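Local coordinates for translation initiation factor 6 (Methanocaldococcus jannaschii, PDB 1G61), which binds the 50S ribosomal subunit and prevents it from joining the 30S subunit to form the 70S initiation complex, at residues 52-56 with 72-77. Residues are numbered along the deposited sequence; the frame is centred on the assembly and turned at random.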
ATOM      1  N   ASN A  52       7.835   9.742  10.131  1.00 10.05           N
ATOM      2  CA  ASN A  52       7.591  10.649   9.038  1.00  9.81           C
ATOM      3  C   ASN A  52       8.343  10.190   7.794  1.00 10.45           C
ATOM      4  O   ASN A  52       9.336   9.446   7.910  1.00 11.05           O
ATOM      5  CB  ASN A  52       8.112  12.054   9.379  1.00  9.95           C
ATOM      6  CG  ASN A  52       7.311  12.806  10.438  1.00  9.96           C
ATOM      7  OD1 ASN A  52       6.142  12.537  10.670  1.00  9.62           O
ATOM      8  ND2 ASN A  52       8.004  13.760  11.056  1.00 11.12           N
ATOM      9  N   ILE A  53       7.919  10.672   6.631  1.00 10.30           N
ATOM     10  CA  ILE A  53       8.703  10.579   5.388  1.00 11.19           C
ATOM     11  C   ILE A  53       8.701  11.973   4.725  1.00 10.45           C
ATOM     12  O   ILE A  53       7.616  12.475   4.486  1.00 13.72           O
ATOM     13  CB  ILE A  53       8.247   9.505   4.394  1.00 12.96           C
ATOM     14  CG1 ILE A  53       8.335   8.110   5.054  1.00 17.55           C
ATOM     15  CG2 ILE A  53       9.046   9.568   3.087  1.00 15.02           C
ATOM     16  CD1 ILE A  53       7.853   6.942   4.212  1.00 19.15           C
ATOM     17  N   GLY A  54       9.873  12.566   4.501  1.00 11.61           N
ATOM     18  CA  GLY A  54       9.924  13.908   3.936  1.00 15.97           C
ATOM     19  C   GLY A  54       9.350  14.920   4.905  1.00 16.19           C
ATOM     20  O   GLY A  54       8.952  16.030   4.501  1.00 16.43           O
ATOM     21  N   GLY A  55       9.295  14.642   6.202  1.00 11.40           N
ATOM     22  CA  GLY A  55       8.761  15.551   7.185  1.00  9.54           C
ATOM     23  C   GLY A  55       7.284  15.357   7.391  1.00 10.05           C
ATOM     24  O   GLY A  55       6.716  16.054   8.255  1.00 14.58           O
ATOM     25  N   SER A  56       6.669  14.490   6.625  1.00 14.66           N
ATOM     26  CA  SER A  56       5.265  14.296   6.399  1.00 14.18           C
ATOM     27  C   SER A  56       4.703  13.050   7.057  1.00 11.08           C
ATOM     28  O   SER A  56       5.403  12.051   7.150  1.00 11.13           O
ATOM     29  CB  SER A  56       5.060  14.236   4.851  1.00 17.76           C
ATOM     30  OG  SER A  56       3.740  13.977   4.521  1.00 18.25           O
ATOM     31  N   LEU A  72      11.600   4.748  -1.203  1.00  7.19           N
ATOM     32  CA  LEU A  72      11.428   6.039  -0.525  1.00  6.41           C
ATOM     33  C   LEU A  72      11.645   7.133  -1.563  1.00  6.98           C
ATOM     34  O   LEU A  72      12.459   6.973  -2.476  1.00  7.76           O
ATOM     35  CB  LEU A  72      12.438   6.133   0.601  1.00  7.52           C
ATOM     36  CG  LEU A  72      12.199   5.153   1.748  1.00  8.56           C
ATOM     37  CD1 LEU A  72      13.436   5.096   2.650  1.00 10.12           C
ATOM     38  CD2 LEU A  72      10.963   5.549   2.547  1.00 10.59           C
ATOM     39  N   PRO A  73      10.975   8.276  -1.405  1.00  7.14           N
ATOM     40  CA  PRO A  73      11.139   9.399  -2.324  1.00  7.98           C
ATOM     41  C   PRO A  73      12.389  10.192  -1.986  1.00  7.99           C
ATOM     42  O   PRO A  73      13.006  10.069  -0.899  1.00  8.51           O
ATOM     43  CB  PRO A  73       9.859  10.216  -2.049  1.00  8.84           C
ATOM     44  CG  PRO A  73       9.656  10.063  -0.562  1.00  8.59           C
ATOM     45  CD  PRO A  73       9.979   8.582  -0.345  1.00  8.57           C
ATOM     46  N   LYS A  74      12.767  11.078  -2.951  1.00  8.82           N
ATOM     47  CA  LYS A  74      14.015  11.814  -2.792  1.00  9.95           C
ATOM     48  C   LYS A  74      13.970  12.767  -1.602  1.00  9.97           C
ATOM     49  O   LYS A  74      15.032  13.227  -1.157  1.00 11.36           O
ATOM     50  CB  LYS A  74      14.351  12.575  -4.086  1.00 12.45           C
ATOM     51  CG  LYS A  74      13.329  13.665  -4.422  1.00 13.89           C
ATOM     52  CD  LYS A  74      13.662  14.311  -5.762  1.00 16.39           C
ATOM     53  CE  LYS A  74      12.585  15.308  -6.169  1.00 16.28           C
ATOM     54  NZ  LYS A  74      13.079  16.277  -7.190  1.00 17.49           N
ATOM     55  N   ILE A  75      12.788  13.111  -1.110  1.00 10.32           N
ATOM     56  CA  ILE A  75      12.654  14.054  -0.000  1.00  9.85           C
ATOM     57  C   ILE A  75      12.852  13.360   1.333  1.00 10.11           C
ATOM     58  O   ILE A  75      12.758  14.034   2.372  1.00 11.98           O
ATOM     59  CB  ILE A  75      11.274  14.758  -0.075  1.00 10.15           C
ATOM     60  CG1 ILE A  75      10.072  13.800  -0.039  1.00 11.58           C
ATOM     61  CG2 ILE A  75      11.173  15.724  -1.254  1.00 11.50           C
ATOM     62  CD1 ILE A  75       8.730  14.525   0.112  1.00 13.38           C
ATOM     63  N   VAL A  76      13.089  12.028   1.383  1.00  9.61           N
ATOM     64  CA  VAL A  76      13.276  11.411   2.695  1.00  9.78           C
ATOM     65  C   VAL A  76      14.463  12.069   3.378  1.00 10.14           C
ATOM     66  O   VAL A  76      15.486  12.366   2.757  1.00 13.29           O
ATOM     67  CB  VAL A  76      13.389   9.871   2.551  1.00  9.50           C
ATOM     68  CG1 VAL A  76      14.704   9.484   1.852  1.00  9.78           C
ATOM     69  CG2 VAL A  76      13.283   9.192   3.898  1.00 10.15           C
ATOM     70  N   GLU A  77      14.342  12.311   4.675  1.00 10.64           N
ATOM     71  CA  GLU A  77      15.369  13.020   5.426  1.00 10.80           C
ATOM     72  C   GLU A  77      16.349  12.056   6.046  1.00 11.75           C
ATOM     73  O   GLU A  77      15.982  10.904   6.315  1.00 12.04           O
ATOM     74  CB  GLU A  77      14.674  13.905   6.498  1.00 14.33           C
ATOM     75  CG  GLU A  77      13.741  14.869   5.748  1.00 17.20           C
ATOM     76  CD  GLU A  77      12.939  15.810   6.601  1.00 20.99           C
ATOM     77  OE1 GLU A  77      13.108  15.858   7.838  1.00 21.96           O
ATOM     78  OE2 GLU A  77      12.086  16.592   6.113  1.00 24.09           O
TER
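Gly54 N and Glu77 N, one from each segment, both donate a hydrogen bond to OE1 of Glu80, while Gly55 N bonds to OE2 of the same carboxylate. Glu80, in the first turn of helix 78-90, thus ties the loop to the helix start; its bond back to Glu77, the N-cap residue, makes one half of a capping box. No conventional hydrogen bond runs directly between 52-56 and 72-77. The backbones instead meet through a CA-H...O contact, Gly54 CA to Ile75 O at 3.2 Å with 148° at the hydrogen. Ile53 to Ser56 form a type I' turn, closed by Ser56 N to Ile53 O at 3.1 Å, whose two central residues need positive phi. Gly54 meets this need, and its bare CA accepts Ile75 CG1 at 4.0 Å; at Gly55 a CB would jam against the preceding carbonyl O. With chi1 at 58°, Ile75 turns its ethyl arm over Gly54 CA. Glu77, its chain extended, lays OE2 over the face of the Gly54-Gly55 peptide, 3.4 Å from Gly55 N but too far out of plane to bond.

Beneath the turn the contact is apolar. Ile53 splits its branches: CG2 meets the CG-CD edge of the Pro73 ring, 3.7 Å from Pro73 CD, and CD1 reaches Leu72 CD2 at 3.8 Å, both side chains crossing it at about a right angle. Val59 and Leu62 of helix 59-62 also pack on Ile53. Pro73 opens a type I turn, closed by Val76 N to Pro73 O at 3.0 Å, which swings the chain toward helix 78-90. In this pentein beta/alpha-propeller, therefore, apolar packing joins the 52-56 turn to the end of strand 69-73, while one shared carboxylate supplies the polar link nearer the surface.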